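Local atomic coordinates of Lmo0181 protein (Listeria monocytogenes serovar 1/2a, PDB entry 5F7V), a protein that binds the cyclic glucose tetrasaccharide cycloalternan as an extracellular solute-binding lipoprotein, probably delivering it to an ABC transporter for uptake. Residues 180-185 against 206-211; 151-156 against 187-192. All blocks are in the same frame, centred on the assembly; numbering follows the deposited sequence.

Both contacts lie in the same region of the fold, their centres about 9 Å apart. Along the chain, segment 151-156 starts helix 153-163; the chain then runs through strand 171-174 into helix 179-187, which holds 180-185 near its start and ends at 187-192. Contact 2 closes here, between the start of one helix and the end of another. The chain continues through a largely irregular linker to helix 206-220, whose first turns complete contact 1. The two closures therefore cross, and helix 179-187 with its exit is common to both. Asn189 joins them directly: its ND2 lies 3.0 Å from Glu207 O, a probable hydrogen bond.

Contact 1 of 2, residues 180-185 against 206-211; sequences NEFYKV and PENVEA. With GLC (alpha-D-glucopyranose), chain B.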
loop_
_atom_site.group_PDB
_atom_site.type_symbol
_atom_site.label_atom_id
_atom_site.label_comp_id
_atom_site.label_asym_id
_atom_site.label_seq_id
_atom_site.Cartn_x
_atom_site.Cartn_y
_atom_site.Cartn_z
ATOM N N ASN A 180 -1.870 8.630 -4.070
ATOM C CA ASN A 180 -1.450 7.800 -2.930
ATOM C C ASN A 180 -0.038 8.117 -2.515
ATOM O O ASN A 180 0.256 8.195 -1.317
ATOM C CB ASN A 180 -1.559 6.311 -3.246
ATOM C CG ASN A 180 -2.535 5.586 -2.360
ATOM O OD1 ASN A 180 -3.613 6.108 -2.025
ATOM N ND2 ASN A 180 -2.163 4.377 -1.966
ATOM N N GLU A 181 0.835 8.373 -3.486
ATOM C CA GLU A 181 2.210 8.725 -3.116
ATOM C C GLU A 181 2.261 10.138 -2.546
ATOM O O GLU A 181 3.047 10.463 -1.658
ATOM C CB GLU A 181 3.118 8.605 -4.330
ATOM C CG GLU A 181 4.596 8.586 -3.966
ATOM C CD GLU A 181 5.067 7.282 -3.343
ATOM O OE1 GLU A 181 4.309 6.261 -3.280
ATOM O OE2 GLU A 181 6.260 7.271 -2.936
ATOM N N PHE A 182 1.419 10.998 -3.113
ATOM C CA PHE A 182 1.530 12.432 -2.802
ATOM C C PHE A 182 1.098 12.789 -1.413
ATOM O O PHE A 182 1.661 13.732 -0.875
ATOM C CB PHE A 182 0.709 13.217 -3.803
ATOM C CG PHE A 182 0.995 14.693 -3.728
ATOM C CD1 PHE A 182 2.275 15.160 -4.010
ATOM C CD2 PHE A 182 0.037 15.604 -3.355
ATOM C CE1 PHE A 182 2.594 16.497 -3.937
ATOM C CE2 PHE A 182 0.349 16.946 -3.275
ATOM C CZ PHE A 182 1.629 17.378 -3.550
ATOM N N TYR A 183 0.149 12.087 -0.799
ATOM C CA TYR A 183 -0.179 12.544 0.565
ATOM C C TYR A 183 1.042 12.352 1.462
ATOM O O TYR A 183 1.251 13.099 2.410
ATOM C CB TYR A 183 -1.445 11.931 1.154
ATOM C CG TYR A 183 -1.464 10.451 1.463
ATOM C CD1 TYR A 183 -0.951 9.959 2.640
ATOM C CD2 TYR A 183 -2.015 9.529 0.589
ATOM C CE1 TYR A 183 -1.019 8.618 2.963
ATOM C CE2 TYR A 183 -2.097 8.190 0.884
ATOM C CZ TYR A 183 -1.574 7.750 2.064
ATOM O OH TYR A 183 -1.679 6.419 2.374
ATOM N N LYS A 184 1.847 11.323 1.192
ATOM C CA LYS A 184 3.124 11.135 1.900
ATOM C C LYS A 184 4.169 12.179 1.533
ATOM O O LYS A 184 4.788 12.764 2.408
ATOM C CB LYS A 184 3.620 9.739 1.607
ATOM C CG LYS A 184 4.999 9.457 2.156
ATOM C CD LYS A 184 5.594 8.137 1.707
ATOM C CE LYS A 184 5.842 8.050 0.202
ATOM N NZ LYS A 184 6.239 6.669 -0.179
ATOM N N VAL A 185 4.414 12.372 0.246
ATOM C CA VAL A 185 5.456 13.314 -0.189
ATOM C C VAL A 185 5.110 14.746 0.216
ATOM O O VAL A 185 5.988 15.505 0.629
ATOM C CB VAL A 185 5.742 13.154 -1.707
ATOM C CG1 VAL A 185 6.793 14.141 -2.139
ATOM C CG2 VAL A 185 6.251 11.739 -1.956
ATOM N N PRO A 206 1.550 26.036 -1.100
ATOM C CA PRO A 206 2.842 26.236 -1.715
ATOM C C PRO A 206 3.854 25.157 -1.394
ATOM O O PRO A 206 4.629 24.757 -2.276
ATOM C CB PRO A 206 3.313 27.613 -1.215
ATOM C CG PRO A 206 2.281 28.098 -0.314
ATOM C CD PRO A 206 1.110 27.166 -0.263
ATOM N N GLU A 207 3.808 24.617 -0.169
ATOM C CA GLU A 207 4.736 23.542 0.153
ATOM C C GLU A 207 4.384 22.322 -0.680
ATOM O O GLU A 207 5.288 21.544 -1.019
ATOM C CB GLU A 207 4.744 23.243 1.665
ATOM C CG GLU A 207 3.488 22.718 2.324
ATOM C CD GLU A 207 2.508 23.783 2.746
ATOM O OE1 GLU A 207 2.512 24.944 2.295
ATOM O OE2 GLU A 207 1.675 23.395 3.588
ATOM N N ASN A 208 3.112 22.139 -1.010
ATOM C CA ASN A 208 2.702 20.994 -1.832
ATOM C C ASN A 208 3.092 21.201 -3.278
ATOM O O ASN A 208 3.476 20.247 -3.951
ATOM C CB ASN A 208 1.195 20.755 -1.736
ATOM C CG ASN A 208 0.815 20.075 -0.436
ATOM O OD1 ASN A 208 1.634 19.931 0.491
ATOM N ND2 ASN A 208 -0.421 19.562 -0.395
ATOM N N VAL A 209 3.038 22.426 -3.798
ATOM C CA VAL A 209 3.557 22.683 -5.138
ATOM C C VAL A 209 5.016 22.318 -5.152
ATOM O O VAL A 209 5.477 21.682 -6.102
ATOM C CB VAL A 209 3.356 24.155 -5.552
ATOM C CG1 VAL A 209 4.023 24.435 -6.896
ATOM C CG2 VAL A 209 1.882 24.529 -5.593
ATOM N N GLU A 210 5.790 22.690 -4.146
ATOM C CA GLU A 210 7.215 22.330 -4.130
ATOM C C GLU A 210 7.408 20.828 -4.084
ATOM O O GLU A 210 8.273 20.258 -4.752
ATOM C CB GLU A 210 7.858 23.011 -2.926
ATOM C CG GLU A 210 9.379 22.874 -2.921
ATOM C CD GLU A 210 10.085 23.600 -1.798
ATOM O OE1 GLU A 210 9.455 23.876 -0.752
ATOM O OE2 GLU A 210 11.274 23.963 -2.032
ATOM N N ALA A 211 6.602 20.131 -3.284
ATOM C CA ALA A 211 6.696 18.671 -3.154
ATOM C C ALA A 211 6.400 17.966 -4.463
ATOM O O ALA A 211 7.092 17.028 -4.863
ATOM C CB ALA A 211 5.789 18.141 -2.051
HETATM C C1 GLC B . -0.546 1.906 -4.067
HETATM C C2 GLC B . 0.137 1.499 -5.366
HETATM C C3 GLC B . 1.585 1.111 -5.066
HETATM C C4 GLC B . 2.284 2.269 -4.378
HETATM C C5 GLC B . 1.476 2.795 -3.182
HETATM C C6 GLC B . 1.995 4.117 -2.610
HETATM O O2 GLC B . -0.568 0.419 -6.002
HETATM O O3 GLC B . 2.198 0.822 -6.331
HETATM O O4 GLC B . 3.560 1.851 -3.866
HETATM O O5 GLC B . 0.103 3.036 -3.491
HETATM O O6 GLC B . 1.964 5.102 -3.638
#
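Phe182 and Val185 meet Asn208 and Ala211 in a buried, mostly apolar contact. The benzyl group of Phe182, with CG anti to the backbone N (chi1 -168°), reaches across to helix 206-220, a span its flat ring suits. At the ring edge, CZ comes 3.4 Å from the backbone carbonyl oxygen of Asn208, close to the ring plane, while CE1 packs on Ala211 CB. Val185 CG1 meets the same methyl at 4.1 Å. Alanine suits this site because its small side chain lets the backbones approach, Val185 CA and Ala211 CA being 6.2 Å apart. The Asn208 amide stands nearly upright to the Phe182 ring, 80° between planes, its ND2 satisfied by Ile203 O and Ser192 O.

The axes of segments 180-185 and 206-211 make an angle of 119°; both belong to the periplasmic-binding-protein fold, and helix 179-187 starts at the sugar pocket.

There asparagine serves as donor and glutamate as acceptor: Asn180 ND2 donates to glucose O5 at 3.0 Å, and glucose O6 to Glu181 OE1 at 2.6 Å. Glu77, bonded to ND2, and Trp361, bonded to OD1, hold the Asn180 amide. Glu181 OE2 forms a salt bridge with Lys184 NZ, 2.8 Å away above the carboxylate plane; Lys184 also pairs with Glu270.

Contact 2 of 2, residues 151-156 against 187-192; sequences WTWKDE and AQNGGS
The backbones of Trp153 and Gln188 stay 9.2 Å apart between their CA atoms, at the first turn of helix 153-163 and the type I turn 187-190, so long side chains must span the gap. Trp153 does most of this. Its side chain leaves the backbone toward the turn, and with CG anti to the carbonyl carbon (chi1 -67°) the indole extends from the helix start to the turn. NE1 donates to Gln188 OE1 at 2.9 Å in a nearly straight bond (166°), with the oxygen almost in the indole plane. Seen from the acceptor, the donor is tilted 32° from the carbonyl plane. Glutamine suits this place because its chain, extended beyond CG, can carry an amide to the buried indole N-H and still offer NE2 to Ala277 O. Tryptophan contributes both that single donor and the carbons of its six-membered ring: CZ2 packs on Gln188 CB at 3.9 Å, and CH2 on Asn189 CB at 3.8 Å. The Asn189 amide turns to other partners, OD1 to Asn273 and ND2 to Glu207 O and Glu210 OE1, while His214 stacks on the indole. On the other segment, Thr152 holds the N-cap position, its backbone N donating to Asp155 OD2 at 2.9 Å. Glycine suits position 190, where phi is positive, because it has no side chain to clash. Gly190 is the C-prime residue of a Schellman motif ending helix 179-187, with Gly191 N bonded to Ala186 O and Gly190 N to Ala187 O. The contact thus joins the start of one helix to the Schellman-terminated end of another in the solute-binding-protein fold.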
loop_
_atom_site.group_PDB
_atom_site.type_symbol
_atom_site.label_atom_id
_atom_site.label_comp_id
_atom_site.label_asym_id
_atom_site.label_seq_id
_atom_site.Cartn_x
_atom_site.Cartn_y
_atom_site.Cartn_z
ATOM N N TRP A 151 19.268 10.951 4.894
ATOM C CA TRP A 151 19.129 11.709 3.669
ATOM C C TRP A 151 17.877 12.585 3.700
ATOM O O TRP A 151 16.859 12.204 4.263
ATOM C CB TRP A 151 18.987 10.712 2.541
ATOM C CG TRP A 151 20.258 10.220 1.892
ATOM C CD1 TRP A 151 21.543 10.377 2.295
ATOM C CD2 TRP A 151 20.300 9.533 0.631
ATOM N NE1 TRP A 151 22.394 9.834 1.351
ATOM C CE2 TRP A 151 21.651 9.309 0.336
ATOM C CE3 TRP A 151 19.316 9.106 -0.276
ATOM C CZ2 TRP A 151 22.037 8.666 -0.867
ATOM C CZ3 TRP A 151 19.721 8.438 -1.471
ATOM C CH2 TRP A 151 21.051 8.263 -1.706
ATOM N N THR A 152 17.983 13.717 3.012
ATOM C CA THR A 152 16.817 14.481 2.610
ATOM C C THR A 152 16.670 14.368 1.101
ATOM O O THR A 152 17.509 13.778 0.408
ATOM C CB THR A 152 16.863 15.948 3.086
ATOM O OG1 THR A 152 17.948 16.641 2.445
ATOM C CG2 THR A 152 16.954 16.039 4.592
ATOM N N TRP A 153 15.596 14.949 0.562
ATOM C CA TRP A 153 15.384 14.884 -0.901
ATOM C C TRP A 153 16.619 15.256 -1.684
ATOM O O TRP A 153 16.940 14.590 -2.687
ATOM C CB TRP A 153 14.288 15.837 -1.354
ATOM C CG TRP A 153 12.907 15.497 -0.882
ATOM C CD1 TRP A 153 12.419 14.328 -0.333
ATOM C CD2 TRP A 153 11.797 16.382 -1.003
ATOM N NE1 TRP A 153 11.068 14.475 -0.085
ATOM C CE2 TRP A 153 10.659 15.723 -0.472
ATOM C CE3 TRP A 153 11.670 17.695 -1.462
ATOM C CZ2 TRP A 153 9.399 16.342 -0.434
ATOM C CZ3 TRP A 153 10.422 18.313 -1.377
ATOM C CH2 TRP A 153 9.331 17.628 -0.894
ATOM N N LYS A 154 17.373 16.263 -1.265
ATOM C CA LYS A 154 18.493 16.705 -2.063
ATOM C C LYS A 154 19.577 15.634 -2.171
ATOM O O LYS A 154 20.240 15.540 -3.200
ATOM C CB LYS A 154 19.109 17.979 -1.511
ATOM C CG LYS A 154 19.769 17.844 -0.154
ATOM C CD LYS A 154 20.195 19.182 0.428
ATOM C CE LYS A 154 19.064 20.072 0.874
ATOM N NZ LYS A 154 18.303 19.553 2.054
ATOM N N ASP A 155 19.752 14.800 -1.154
ATOM C CA ASP A 155 20.735 13.702 -1.241
ATOM C C ASP A 155 20.282 12.650 -2.226
ATOM O O ASP A 155 21.086 12.125 -3.017
ATOM C CB ASP A 155 20.942 13.051 0.116
ATOM C CG ASP A 155 21.398 14.037 1.143
ATOM O OD1 ASP A 155 22.539 14.509 1.009
ATOM O OD2 ASP A 155 20.658 14.346 2.093
ATOM N N GLU A 156 19.012 12.304 -2.236
ATOM C CA GLU A 156 18.568 11.341 -3.219
ATOM C C GLU A 156 18.548 11.923 -4.624
ATOM O O GLU A 156 18.800 11.194 -5.598
ATOM C CB GLU A 156 17.196 10.816 -2.848
ATOM C CG GLU A 156 16.625 10.024 -3.979
ATOM C CD GLU A 156 15.371 9.304 -3.551
ATOM O OE1 GLU A 156 14.938 9.293 -2.345
ATOM O OE2 GLU A 156 14.813 8.781 -4.538
ATOM N N ALA A 187 3.474 15.458 2.941
ATOM C CA ALA A 187 3.808 15.488 4.371
ATOM C C ALA A 187 5.287 15.594 4.629
ATOM O O ALA A 187 5.694 16.172 5.636
ATOM C CB ALA A 187 3.240 14.242 5.036
ATOM N N GLN A 188 6.121 15.089 3.728
ATOM C CA GLN A 188 7.564 15.299 3.850
ATOM C C GLN A 188 8.029 16.751 3.719
ATOM O O GLN A 188 9.173 17.069 4.022
ATOM C CB GLN A 188 8.277 14.448 2.786
ATOM C CG GLN A 188 8.186 12.939 3.017
ATOM C CD GLN A 188 8.625 12.118 1.833
ATOM O OE1 GLN A 188 9.044 12.621 0.788
ATOM N NE2 GLN A 188 8.470 10.819 2.005
ATOM N N ASN A 189 7.136 17.620 3.266
ATOM C CA ASN A 189 7.346 19.054 3.161
ATOM C C ASN A 189 6.370 19.843 4.030
ATOM O O ASN A 189 6.223 21.040 3.854
ATOM C CB ASN A 189 7.258 19.503 1.700
ATOM C CG ASN A 189 8.238 20.594 1.349
ATOM O OD1 ASN A 189 9.329 20.655 1.897
ATOM N ND2 ASN A 189 7.883 21.452 0.417
ATOM N N GLY A 190 5.746 19.185 5.002
ATOM C CA GLY A 190 4.871 19.862 5.967
ATOM C C GLY A 190 3.487 20.141 5.449
ATOM O O GLY A 190 2.721 20.839 6.129
ATOM N N GLY A 191 3.141 19.536 4.329
ATOM C CA GLY A 191 1.827 19.716 3.683
ATOM C C GLY A 191 0.836 18.626 4.023
ATOM O O GLY A 191 1.145 17.657 4.683
ATOM N N SER A 192 -0.374 18.777 3.512
ATOM C CA SER A 192 -1.391 17.765 3.714
ATOM C C SER A 192 -2.437 17.910 2.641
ATOM O O SER A 192 -2.449 18.883 1.882
ATOM C CB SER A 192 -2.025 17.920 5.095
ATOM O OG SER A 192 -2.615 19.184 5.189
#